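Penicillin-binding protein PbpB (Mycobacterium tuberculosis, PDB 6KGU) synthesises cross-linked peptidoglycan from lipid intermediates for the mycobacterial cell wall and is inactivated by beta-lactam antibiotics such as aztreonam. Local coordinates at residues D23-R28 against T196-I201; L29-E34 against Q127-S132; A135-G140 against L149-S154; N238-D243 against G252-G257. One frame throughout, in Å; residues are numbered along the deposited sequence.

Contact 3 is the most buried of the four, and the others mix buried and exposed residues. Contacts 2 and 3 both belong to the dimerisation domain and touch through Y128 and E152. Contact 1 ties a turn of that domain to the start of helix 199-216, and contact 4 folds a loop of the transpeptidase domain. The buried contact 3 is mostly backbone bonding between glycine-rich chains. The partly exposed contacts 1 and 4 use charged and amide side chains, with waters in contact 4. Contact 2 is a bridge to an edge strand with an aliphatic carbon over a phenylalanine ring. Contact 4 also packs against contacts 2 and 3, so the two domains meet there.

Contact 1 of 4, residues D23-R28 against T196-I201; sequences DRNNDR and TLDNDI
D23 and N199 meet with their side chains crossing at a slant, the carboxylate and amide planes 44° apart. A chi1 of 83° sets D23 CG between the backbone N and carbonyl carbon, and the carboxylate it carries lies between the first turn of helix 199-216 and its own loop. OD2 faces the helix and takes N199 N on its anti lone pair at 2.9 Å. OD1 faces the loop and accepts two backbone N-H groups from opposite faces of the carboxylate. N25 N lies 2.9 Å from D23 OD1, which makes an Asx turn. D27 N lies 2.8 Å from D23 OD1. D23 to N26 also form a type I beta turn.

The N199 amide points on to D27. Its ND2 gives a nearly straight bond of 2.7 Å to D27 OD2, which lies in the amide plane. The D27 carboxylate is turned 73° from that plane. R24 grips the chain just before the helix. Its backbone N bonds L197 O at 2.9 Å, almost in line. Its side chain bends at chi3, and NH1 meets T196 O at 2.9 Å, in the guanidinium plane and on a carbonyl lone pair. NH1 also forms a salt bridge to E232. D198 is the N-cap, its OD1 accepting from I201 N at 3.2 Å.

The contact joins the turn between strands 21-22 and 28-36 to the start of helix 199-216. Three backbone N-H groups hold the buried D23 carboxylate. They and the helix start would probably stabilise its negative charge, while the nearby like charges of D198 and D200 would work against this.

Contact 2 of 4, residues L29-E34 against Q127-S132; sequences LAFTIE and QYPGGS
An antiparallel bridge between F31 and Q127 pairs strand 28-36 with strand 122-127, the outermost strand at that end of a mixed sheet. F31 and Q127 form a hydrogen-bonded pair. F31 N bonds Q127 O at 3.1 Å, and Q127 N returns a short bond of 2.6 Å to F31 O. Just before the bridge, L29 and A30 both face I21, which is a classic beta bulge.

Both side chains of the pair lie on the same face of the sheet. With F31 CG set between its backbone N and carbonyl carbon (chi1 68°), the ring meets Q127 CB. That carbon lies over one face, 3.8 Å from the F31 centroid and 15° off the normal, a CH-pi contact. R28 makes a cation-pi contact with the same ring. P129 CD approaches the ring obliquely, 3.9 Å from F31 CE2. I33 crosses Q127 at about a right angle, with I33 CG2 3.6 Å from Q127 CG. A30 CB packs on Y128 CE1 at 3.5 Å.

Y128 to G131 is a type I turn. A water links it back to the bulge, donating to L29 O at 2.6 Å and accepting from G130 N at 2.7 Å.

Contact 3 of 4, residues A135-G140 against L149-S154; sequences ANVVGG and LGLEDS
V137 and L151 lie side by side with their side chains pointing the same way. V137 CG1 is anti to its backbone N (chi1 163°) and touches L151 CD1 at 3.7 Å. L151 CG rests on the carbonyl of V137, 3.3 Å from V137 O. That oxygen also receives the L151 backbone, with L151 N bonded to V137 O at 3.0 Å.

E152 does the same one residue on. E152 N bonds V138 O at 3.0 Å, nearly in line with the carbonyl. Its CB and CG pack against carbonyl oxygens of the first segment. E152 CB lies 3.4 Å from G140 O, and E152 CG lies 3.3 Å from V138 O. The chain bends at chi2 (-86°), which places CD. The carboxylate takes a hydrogen bond with Y128 OH and salt bridges with R126 and R18, so its buried charge has two basic partners and a hydroxyl.

Strands 140-141 and 147-149 form a beta-hairpin. The short helices 135-138 and 150-154 lead into and out of it and meet at its open base. G140 and L149 are its pair there, an antiparallel hydrogen-bonded one, though both of its bonds are weak. G139 leaves the first helix with positive phi. Here the backbones come very close, and G139 CA is 3.7 Å from G150 CA with no side chain between them. The CA-H of G139 also points to L149 O. On the L149 side chain, CD2 covers the backbone of G140, 3.4 Å from G140 N.

Contact 4 of 4, residues N238-D243 against G252-G257; sequences NDNTFD and GDKQLG
Q255 O accepts two bonds, one from F242 N at 3.0 Å and one from a water 2.8 Å from Q255 O. The same water donates to G257 O and accepts from N238 ND2. It therefore joins both segments beside the single backbone bridge between T241 and Q255. On the other side of T241, Q255 N bonds N240 O at 2.7 Å.

N240 holds the second segment with both ends of its amide. Its CG is anti to the backbone N (chi1 -162°). OD1 receives the ammonium of K254, with K254 NZ 2.9 Å from N240 OD1. ND2 gives a nearly straight bond of 2.8 Å to D253 O, close to the amide plane. These two bonds fix the rotation of the amide. A second water connects K254 NZ to T241 O.

N238 and Q255 cross at about a right angle, their amide planes 72° apart. Q255 CG lies 3.4 Å from N238 ND2, and that nitrogen also donates to D239 O. The Q255 amide bends back to its own segment, where OE1 takes G257 N on a lone pair at 2.8 Å. F242 and L256 form the apolar part. L256 CD2 reaches F242 CB at 3.5 Å, and the two side chains cross at about a right angle.

From the end of strand 233-238 on, both segments lie in the loop that leads to helix 259-262. D239 OD1 accepts a hydrogen bond from V221 N of strand 220-227. D239 also packs on helix 199-216, whose Q210 bonds N240 N. Helix 135-138 covers N238, T241 and F242 through A135 and N136.

Contact 1 of 4, residues D23-R28 against T196-I201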
loop_
_atom_site.group_PDB
_atom_site.type_symbol
_atom_site.label_atom_id
_atom_site.label_comp_id
_atom_site.label_asym_id
_atom_site.label_seq_id
_atom_site.Cartn_x
_atom_site.Cartn_y
_atom_site.Cartn_z
ATOM N N ASP A 23 17.456 3.434 -10.192
ATOM C CA ASP A 23 16.867 3.452 -8.861
ATOM C C ASP A 23 17.560 4.530 -8.019
ATOM O O ASP A 23 18.428 5.256 -8.506
ATOM C CB ASP A 23 16.914 2.055 -8.229
ATOM C CG ASP A 23 18.273 1.715 -7.555
ATOM O OD1 ASP A 23 19.286 2.408 -7.773
ATOM O OD2 ASP A 23 18.315 0.709 -6.801
ATOM N N ARG A 24 17.166 4.648 -6.742
ATOM C CA ARG A 24 17.659 5.738 -5.903
ATOM C C ARG A 24 19.179 5.716 -5.743
ATOM O O ARG A 24 19.783 6.756 -5.452
ATOM C CB ARG A 24 16.973 5.698 -4.532
ATOM C CG ARG A 24 17.417 4.570 -3.596
ATOM C CD ARG A 24 16.543 4.503 -2.318
ATOM N NE ARG A 24 16.635 5.709 -1.479
ATOM C CZ ARG A 24 15.666 6.605 -1.303
ATOM N NH1 ARG A 24 14.493 6.466 -1.896
ATOM N NH2 ARG A 24 15.872 7.650 -0.513
ATOM N N ASN A 25 19.810 4.563 -5.944
ATOM C CA ASN A 25 21.254 4.429 -5.839
ATOM C C ASN A 25 21.928 4.337 -7.199
ATOM O O ASN A 25 23.068 3.878 -7.286
ATOM C CB ASN A 25 21.592 3.211 -4.983
ATOM C CG ASN A 25 20.925 3.263 -3.622
ATOM O OD1 ASN A 25 20.987 4.285 -2.932
ATOM N ND2 ASN A 25 20.292 2.167 -3.226
ATOM N N ASN A 26 21.233 4.751 -8.258
ATOM C CA ASN A 26 21.729 4.777 -9.631
ATOM C C ASN A 26 21.956 3.394 -10.221
ATOM O O ASN A 26 22.614 3.265 -11.247
ATOM C CB ASN A 26 23.003 5.621 -9.748
ATOM C CG ASN A 26 22.693 7.065 -10.021
ATOM O OD1 ASN A 26 22.316 7.816 -9.119
ATOM N ND2 ASN A 26 22.819 7.463 -11.284
ATOM N N ASP A 27 21.400 2.351 -9.624
ATOM C CA ASP A 27 21.392 1.048 -10.275
ATOM C C ASP A 27 20.428 1.072 -11.455
ATOM O O ASP A 27 19.260 1.439 -11.305
ATOM C CB ASP A 27 20.991 -0.034 -9.278
ATOM C CG ASP A 27 21.224 -1.423 -9.808
ATOM O OD1 ASP A 27 22.309 -1.664 -10.378
ATOM O OD2 ASP A 27 20.309 -2.272 -9.676
ATOM N N ARG A 28 20.914 0.693 -12.635
ATOM C CA ARG A 28 20.135 0.901 -13.849
ATOM C C ARG A 28 18.966 -0.072 -13.930
ATOM O O ARG A 28 19.119 -1.271 -13.687
ATOM C CB ARG A 28 21.026 0.760 -15.080
ATOM C CG ARG A 28 22.090 1.857 -15.186
ATOM C CD ARG A 28 22.984 1.647 -16.403
ATOM N NE ARG A 28 23.691 0.368 -16.350
ATOM C CZ ARG A 28 24.449 -0.107 -17.333
ATOM N NH1 ARG A 28 24.595 0.588 -18.463
ATOM N NH2 ARG A 28 25.059 -1.279 -17.189
ATOM N N THR A 196 12.590 6.629 -6.604
ATOM C CA THR A 196 12.740 6.363 -5.176
ATOM C C THR A 196 12.966 4.884 -4.872
ATOM O O THR A 196 13.343 4.559 -3.739
ATOM C CB THR A 196 11.501 6.855 -4.418
ATOM O OG1 THR A 196 10.330 6.219 -4.951
ATOM C CG2 THR A 196 11.346 8.365 -4.555
ATOM N N LEU A 197 12.707 3.993 -5.840
ATOM C CA LEU A 197 12.868 2.558 -5.632
ATOM C C LEU A 197 14.279 2.209 -5.178
ATOM O O LEU A 197 15.264 2.817 -5.607
ATOM C CB LEU A 197 12.570 1.768 -6.918
ATOM C CG LEU A 197 11.154 1.802 -7.505
ATOM C CD1 LEU A 197 11.061 0.898 -8.750
ATOM C CD2 LEU A 197 10.083 1.406 -6.462
ATOM N N ASP A 198 14.363 1.210 -4.314
ATOM C CA ASP A 198 15.609 0.547 -3.967
ATOM C C ASP A 198 15.543 -0.836 -4.600
ATOM O O ASP A 198 14.734 -1.670 -4.183
ATOM C CB ASP A 198 15.773 0.487 -2.449
ATOM C CG ASP A 198 17.050 -0.209 -2.013
ATOM O OD1 ASP A 198 17.392 -1.261 -2.575
ATOM O OD2 ASP A 198 17.702 0.300 -1.087
ATOM N N ASN A 199 16.409 -1.081 -5.590
ATOM C CA ASN A 199 16.325 -2.311 -6.372
ATOM C C ASN A 199 16.490 -3.550 -5.509
ATOM O O ASN A 199 15.876 -4.576 -5.801
ATOM C CB ASN A 199 17.360 -2.299 -7.497
ATOM C CG ASN A 199 16.902 -1.467 -8.696
ATOM O OD1 ASN A 199 15.785 -0.938 -8.707
ATOM N ND2 ASN A 199 17.758 -1.352 -9.705
ATOM N N ASP A 200 17.291 -3.480 -4.442
ATOM C CA ASP A 200 17.434 -4.629 -3.555
ATOM C C ASP A 200 16.128 -4.913 -2.824
ATOM O O ASP A 200 15.675 -6.059 -2.757
ATOM C CB ASP A 200 18.560 -4.392 -2.544
ATOM C CG ASP A 200 19.911 -4.139 -3.208
ATOM O OD1 ASP A 200 20.164 -4.690 -4.309
ATOM O OD2 ASP A 200 20.721 -3.399 -2.613
ATOM N N ILE A 201 15.516 -3.881 -2.257
ATOM C CA ILE A 201 14.227 -4.068 -1.605
ATOM C C ILE A 201 13.182 -4.514 -2.625
ATOM O O ILE A 201 12.456 -5.492 -2.406
ATOM C CB ILE A 201 13.816 -2.787 -0.861
ATOM C CG1 ILE A 201 14.862 -2.483 0.224
ATOM C CG2 ILE A 201 12.407 -2.941 -0.296
ATOM C CD1 ILE A 201 14.698 -1.137 0.952
#

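Contact 2 of 4, residues L29-E34 against Q127-S132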
loop_
_atom_site.group_PDB
_atom_site.type_symbol
_atom_site.label_atom_id
_atom_site.label_comp_id
_atom_site.label_asym_id
_atom_site.label_seq_id
_atom_site.Cartn_x
_atom_site.Cartn_y
_atom_site.Cartn_z
ATOM N N LEU A 29 17.794 0.457 -14.266
ATOM C CA LEU A 29 16.629 -0.336 -14.637
ATOM C C LEU A 29 16.413 -0.371 -16.141
ATOM O O LEU A 29 16.029 -1.406 -16.688
ATOM C CB LEU A 29 15.376 0.218 -13.945
ATOM C CG LEU A 29 15.368 0.026 -12.426
ATOM C CD1 LEU A 29 14.379 0.976 -11.730
ATOM C CD2 LEU A 29 15.067 -1.436 -12.079
ATOM N N ALA A 30 16.655 0.741 -16.829
ATOM C CA ALA A 30 16.494 0.766 -18.270
ATOM C C ALA A 30 17.528 1.729 -18.829
ATOM O O ALA A 30 17.689 2.832 -18.304
ATOM C CB ALA A 30 15.075 1.192 -18.670
ATOM N N PHE A 31 18.221 1.313 -19.884
ATOM C CA PHE A 31 19.193 2.177 -20.539
ATOM C C PHE A 31 19.338 1.729 -21.984
ATOM O O PHE A 31 18.968 0.608 -22.349
ATOM C CB PHE A 31 20.545 2.162 -19.813
ATOM C CG PHE A 31 21.272 0.854 -19.898
ATOM C CD1 PHE A 31 22.127 0.583 -20.964
ATOM C CD2 PHE A 31 21.128 -0.101 -18.903
ATOM C CE1 PHE A 31 22.801 -0.622 -21.046
ATOM C CE2 PHE A 31 21.800 -1.312 -18.976
ATOM C CZ PHE A 31 22.642 -1.573 -20.046
ATOM N N THR A 32 19.888 2.619 -22.807
ATOM C CA THR A 32 19.957 2.408 -24.246
ATOM C C THR A 32 21.394 2.137 -24.680
ATOM O O THR A 32 22.335 2.734 -24.153
ATOM C CB THR A 32 19.378 3.617 -24.978
ATOM O OG1 THR A 32 17.963 3.671 -24.744
ATOM C CG2 THR A 32 19.647 3.553 -26.483
ATOM N N ILE A 33 21.564 1.206 -25.614
ATOM C CA ILE A 33 22.844 0.988 -26.282
ATOM C C ILE A 33 22.655 1.202 -27.778
ATOM O O ILE A 33 21.593 0.927 -28.344
ATOM C CB ILE A 33 23.445 -0.412 -26.015
ATOM C CG1 ILE A 33 22.719 -1.470 -26.868
ATOM C CG2 ILE A 33 23.392 -0.744 -24.547
ATOM C CD1 ILE A 33 23.051 -2.934 -26.518
ATOM N N GLU A 34 23.705 1.698 -28.419
ATOM C CA GLU A 34 23.674 1.894 -29.862
ATOM C C GLU A 34 23.982 0.588 -30.577
ATOM O O GLU A 34 24.909 -0.135 -30.207
ATOM C CB GLU A 34 24.681 2.960 -30.284
ATOM C CG GLU A 34 24.103 4.350 -30.368
ATOM C CD GLU A 34 25.006 5.295 -31.139
ATOM O OE1 GLU A 34 25.576 4.873 -32.176
ATOM O OE2 GLU A 34 25.135 6.462 -30.714
ATOM N N GLN A 127 17.720 -1.603 -23.062
ATOM C CA GLN A 127 18.176 -2.708 -22.226
ATOM C C GLN A 127 17.447 -2.680 -20.892
ATOM O O GLN A 127 17.354 -1.624 -20.264
ATOM C CB GLN A 127 19.685 -2.614 -21.976
ATOM C CG GLN A 127 20.502 -2.524 -23.245
ATOM C CD GLN A 127 20.378 -3.771 -24.079
ATOM O OE1 GLN A 127 19.840 -3.747 -25.175
ATOM N NE2 GLN A 127 20.865 -4.877 -23.553
ATOM N N TYR A 128 16.971 -3.849 -20.448
ATOM C CA TYR A 128 16.316 -4.017 -19.151
ATOM C C TYR A 128 17.106 -5.090 -18.421
ATOM O O TYR A 128 16.729 -6.267 -18.438
ATOM C CB TYR A 128 14.835 -4.395 -19.291
ATOM C CG TYR A 128 14.035 -3.325 -19.993
ATOM C CD1 TYR A 128 13.570 -2.212 -19.297
ATOM C CD2 TYR A 128 13.783 -3.402 -21.363
ATOM C CE1 TYR A 128 12.860 -1.208 -19.947
ATOM C CE2 TYR A 128 13.081 -2.404 -22.023
ATOM C CZ TYR A 128 12.621 -1.310 -21.308
ATOM O OH TYR A 128 11.913 -0.318 -21.948
ATOM N N PRO A 129 18.232 -4.728 -17.806
ATOM C CA PRO A 129 19.109 -5.755 -17.230
ATOM C C PRO A 129 18.440 -6.574 -16.140
ATOM O O PRO A 129 18.848 -7.718 -15.920
ATOM C CB PRO A 129 20.293 -4.943 -16.686
ATOM C CG PRO A 129 19.723 -3.570 -16.448
ATOM C CD PRO A 129 18.739 -3.364 -17.571
ATOM N N GLY A 130 17.416 -6.044 -15.473
ATOM C CA GLY A 130 16.685 -6.809 -14.480
ATOM C C GLY A 130 15.477 -7.552 -15.003
ATOM O O GLY A 130 14.756 -8.172 -14.218
ATOM N N GLY A 131 15.231 -7.525 -16.306
ATOM C CA GLY A 131 14.101 -8.256 -16.847
ATOM C C GLY A 131 12.805 -7.700 -16.290
ATOM O O GLY A 131 12.488 -6.520 -16.454
ATOM N N SER A 132 12.046 -8.547 -15.596
ATOM C CA SER A 132 10.761 -8.133 -15.047
ATOM C C SER A 132 10.892 -7.211 -13.834
ATOM O O SER A 132 9.871 -6.691 -13.368
ATOM C CB SER A 132 9.935 -9.372 -14.666
ATOM O OG SER A 132 10.484 -9.990 -13.519
HETATM O O HOH W 1 15.985 -3.767 -15.530
#

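Contact 3 of 4, residues A135-G140 against L149-S154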
loop_
_atom_site.group_PDB
_atom_site.type_symbol
_atom_site.label_atom_id
_atom_site.label_comp_id
_atom_site.label_asym_id
_atom_site.label_seq_id
_atom_site.Cartn_x
_atom_site.Cartn_y
_atom_site.Cartn_z
ATOM N N ALA A 135 9.057 -3.947 -13.494
ATOM C CA ALA A 135 8.510 -3.636 -14.811
ATOM C C ALA A 135 7.110 -3.058 -14.726
ATOM O O ALA A 135 6.686 -2.367 -15.657
ATOM C CB ALA A 135 8.484 -4.881 -15.704
ATOM N N ASN A 136 6.384 -3.331 -13.639
ATOM C CA ASN A 136 5.074 -2.698 -13.449
ATOM C C ASN A 136 5.188 -1.177 -13.423
ATOM O O ASN A 136 4.261 -0.469 -13.848
ATOM C CB ASN A 136 4.440 -3.205 -12.144
ATOM C CG ASN A 136 5.407 -3.154 -10.964
ATOM O OD1 ASN A 136 6.531 -3.679 -11.025
ATOM N ND2 ASN A 136 4.982 -2.497 -9.891
ATOM N N VAL A 137 6.305 -0.670 -12.907
ATOM C CA VAL A 137 6.578 0.763 -12.819
ATOM C C VAL A 137 7.287 1.265 -14.072
ATOM O O VAL A 137 6.845 2.230 -14.706
ATOM C CB VAL A 137 7.399 1.043 -11.536
ATOM C CG1 VAL A 137 8.064 2.410 -11.587
ATOM C CG2 VAL A 137 6.505 0.915 -10.275
ATOM N N VAL A 138 8.363 0.575 -14.461
ATOM C CA VAL A 138 9.239 1.043 -15.533
ATOM C C VAL A 138 8.512 1.029 -16.871
ATOM O O VAL A 138 8.597 1.986 -17.651
ATOM C CB VAL A 138 10.519 0.183 -15.588
ATOM C CG1 VAL A 138 11.265 0.384 -16.915
ATOM C CG2 VAL A 138 11.422 0.464 -14.396
ATOM N N GLY A 139 7.812 -0.067 -17.170
ATOM C CA GLY A 139 7.142 -0.223 -18.451
ATOM C C GLY A 139 8.012 -0.849 -19.529
ATOM O O GLY A 139 8.929 -1.620 -19.226
ATOM N N GLY A 140 7.739 -0.511 -20.792
ATOM C CA GLY A 140 8.471 -1.041 -21.924
ATOM C C GLY A 140 8.540 -0.059 -23.082
ATOM O O GLY A 140 7.935 1.017 -23.062
ATOM N N LEU A 149 4.585 1.762 -22.615
ATOM C CA LEU A 149 3.720 1.838 -21.443
ATOM C C LEU A 149 4.602 2.096 -20.224
ATOM O O LEU A 149 5.833 2.168 -20.325
ATOM C CB LEU A 149 2.859 0.569 -21.288
ATOM C CG LEU A 149 3.524 -0.733 -20.817
ATOM C CD1 LEU A 149 2.480 -1.829 -20.608
ATOM C CD2 LEU A 149 4.598 -1.218 -21.767
ATOM N N GLY A 150 3.960 2.256 -19.066
ATOM C CA GLY A 150 4.717 2.530 -17.862
ATOM C C GLY A 150 5.371 3.907 -17.899
ATOM O O GLY A 150 4.993 4.793 -18.674
ATOM N N LEU A 151 6.387 4.071 -17.045
ATOM C CA LEU A 151 7.117 5.338 -17.000
ATOM C C LEU A 151 7.845 5.627 -18.316
ATOM O O LEU A 151 8.118 6.793 -18.624
ATOM C CB LEU A 151 8.121 5.338 -15.846
ATOM C CG LEU A 151 7.564 5.452 -14.421
ATOM C CD1 LEU A 151 8.701 5.540 -13.434
ATOM C CD2 LEU A 151 6.637 6.655 -14.276
ATOM N N GLU A 152 8.201 4.592 -19.084
ATOM C CA GLU A 152 8.820 4.832 -20.392
ATOM C C GLU A 152 7.905 5.674 -21.262
ATOM O O GLU A 152 8.362 6.541 -22.019
ATOM C CB GLU A 152 9.127 3.511 -21.105
ATOM C CG GLU A 152 10.187 2.647 -20.463
ATOM C CD GLU A 152 11.602 3.003 -20.907
ATOM O OE1 GLU A 152 11.879 4.194 -21.199
ATOM O OE2 GLU A 152 12.434 2.081 -20.964
ATOM N N ASP A 153 6.603 5.436 -21.151
ATOM C CA ASP A 153 5.616 6.193 -21.902
ATOM C C ASP A 153 5.299 7.522 -21.225
ATOM O O ASP A 153 5.426 8.580 -21.843
ATOM C CB ASP A 153 4.348 5.358 -22.071
ATOM C CG ASP A 153 3.277 6.086 -22.827
ATOM O OD1 ASP A 153 3.576 6.621 -23.909
ATOM O OD2 ASP A 153 2.133 6.103 -22.351
ATOM N N SER A 154 4.904 7.483 -19.947
ATOM C CA SER A 154 4.392 8.685 -19.289
ATOM C C SER A 154 5.479 9.730 -19.096
ATOM O O SER A 154 5.177 10.923 -19.046
ATOM C CB SER A 154 3.757 8.337 -17.937
ATOM O OG SER A 154 4.736 7.885 -17.006
#

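Contact 4 of 4, residues N238-D243 against G252-G257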
loop_
_atom_site.group_PDB
_atom_site.type_symbol
_atom_site.label_atom_id
_atom_site.label_comp_id
_atom_site.label_asym_id
_atom_site.label_seq_id
_atom_site.Cartn_x
_atom_site.Cartn_y
_atom_site.Cartn_z
ATOM N N ASN A 238 3.770 -6.464 -8.016
ATOM C CA ASN A 238 2.667 -7.395 -8.160
ATOM C C ASN A 238 3.225 -8.712 -8.670
ATOM O O ASN A 238 4.369 -8.782 -9.126
ATOM C CB ASN A 238 1.589 -6.855 -9.105
ATOM C CG ASN A 238 2.185 -6.169 -10.301
ATOM O OD1 ASN A 238 2.295 -4.936 -10.335
ATOM N ND2 ASN A 238 2.601 -6.963 -11.295
ATOM N N ASP A 239 2.414 -9.762 -8.564
ATOM C CA ASP A 239 2.796 -11.052 -9.117
ATOM C C ASP A 239 2.672 -11.017 -10.639
ATOM O O ASP A 239 2.030 -10.130 -11.213
ATOM C CB ASP A 239 1.903 -12.157 -8.554
ATOM C CG ASP A 239 0.486 -12.092 -9.110
ATOM O OD1 ASP A 239 -0.255 -11.130 -8.769
ATOM O OD2 ASP A 239 0.112 -13.009 -9.874
ATOM N N ASN A 240 3.295 -12.003 -11.292
ATOM C CA ASN A 240 3.054 -12.268 -12.714
ATOM C C ASN A 240 3.517 -11.108 -13.605
ATOM O O ASN A 240 2.914 -10.846 -14.652
ATOM C CB ASN A 240 1.568 -12.567 -12.961
ATOM C CG ASN A 240 1.314 -13.268 -14.291
ATOM O OD1 ASN A 240 2.173 -13.997 -14.791
ATOM N ND2 ASN A 240 0.128 -13.048 -14.869
ATOM N N THR A 241 4.575 -10.400 -13.187
ATOM C CA THR A 241 5.001 -9.180 -13.867
ATOM C C THR A 241 5.652 -9.506 -15.204
ATOM O O THR A 241 6.536 -10.367 -15.285
ATOM C CB THR A 241 5.992 -8.401 -13.007
ATOM O OG1 THR A 241 5.427 -8.145 -11.713
ATOM C CG2 THR A 241 6.339 -7.077 -13.673
ATOM N N PHE A 242 5.263 -8.771 -16.243
ATOM C CA PHE A 242 5.770 -9.052 -17.576
ATOM C C PHE A 242 7.256 -8.707 -17.693
ATOM O O PHE A 242 7.860 -8.054 -16.833
ATOM C CB PHE A 242 4.979 -8.281 -18.623
ATOM C CG PHE A 242 5.426 -6.851 -18.809
ATOM C CD1 PHE A 242 5.321 -5.931 -17.771
ATOM C CD2 PHE A 242 5.915 -6.422 -20.029
ATOM C CE1 PHE A 242 5.704 -4.601 -17.943
ATOM C CE2 PHE A 242 6.299 -5.105 -20.207
ATOM C CZ PHE A 242 6.186 -4.187 -19.155
ATOM N N ASP A 243 7.843 -9.148 -18.798
ATOM C CA ASP A 243 9.260 -8.903 -19.051
ATOM C C ASP A 243 9.397 -7.965 -20.240
ATOM O O ASP A 243 9.201 -8.398 -21.388
ATOM C CB ASP A 243 9.990 -10.221 -19.317
ATOM C CG ASP A 243 11.480 -10.042 -19.526
ATOM O OD1 ASP A 243 11.974 -8.891 -19.625
ATOM O OD2 ASP A 243 12.156 -11.077 -19.614
ATOM N N GLY A 252 0.261 -11.975 -23.220
ATOM C CA GLY A 252 -1.120 -11.820 -22.793
ATOM C C GLY A 252 -1.433 -12.499 -21.470
ATOM O O GLY A 252 -2.379 -12.097 -20.785
ATOM N N ASP A 253 -0.659 -13.512 -21.084
ATOM C CA ASP A 253 -0.898 -14.154 -19.801
ATOM C C ASP A 253 -0.137 -13.487 -18.656
ATOM O O ASP A 253 -0.175 -13.986 -17.533
ATOM C CB ASP A 253 -0.564 -15.645 -19.876
ATOM C CG ASP A 253 0.924 -15.922 -20.090
ATOM O OD1 ASP A 253 1.661 -15.033 -20.564
ATOM O OD2 ASP A 253 1.355 -17.052 -19.795
ATOM N N LYS A 254 0.500 -12.349 -18.904
ATOM C CA LYS A 254 1.290 -11.647 -17.903
ATOM C C LYS A 254 0.538 -10.415 -17.415
ATOM O O LYS A 254 -0.428 -9.967 -18.035
ATOM C CB LYS A 254 2.658 -11.256 -18.484
ATOM C CG LYS A 254 3.602 -12.456 -18.650
ATOM C CD LYS A 254 4.096 -12.831 -17.264
ATOM C CE LYS A 254 4.551 -14.241 -17.133
ATOM N NZ LYS A 254 4.885 -14.433 -15.683
ATOM N N GLN A 255 0.983 -9.878 -16.282
ATOM C CA GLN A 255 0.489 -8.599 -15.794
ATOM C C GLN A 255 1.371 -7.497 -16.366
ATOM O O GLN A 255 2.575 -7.442 -16.076
ATOM C CB GLN A 255 0.470 -8.562 -14.263
ATOM C CG GLN A 255 0.178 -7.180 -13.670
ATOM C CD GLN A 255 -1.196 -6.657 -14.056
ATOM O OE1 GLN A 255 -1.322 -5.678 -14.805
ATOM N NE2 GLN A 255 -2.234 -7.311 -13.546
ATOM N N LEU A 256 0.777 -6.648 -17.217
ATOM C CA LEU A 256 1.479 -5.573 -17.899
ATOM C C LEU A 256 1.368 -4.235 -17.183
ATOM O O LEU A 256 2.114 -3.312 -17.519
ATOM C CB LEU A 256 0.943 -5.402 -19.328
ATOM C CG LEU A 256 0.718 -6.653 -20.190
ATOM C CD1 LEU A 256 0.372 -6.280 -21.629
ATOM C CD2 LEU A 256 1.906 -7.577 -20.156
ATOM N N GLY A 257 0.434 -4.095 -16.239
ATOM C CA GLY A 257 0.130 -2.810 -15.639
ATOM C C GLY A 257 0.639 -2.704 -14.216
ATOM O O GLY A 257 1.655 -3.311 -13.862
HETATM O O HOH W 2 3.301 -5.564 -14.123
HETATM O O HOH W 3 6.686 -13.069 -13.783
#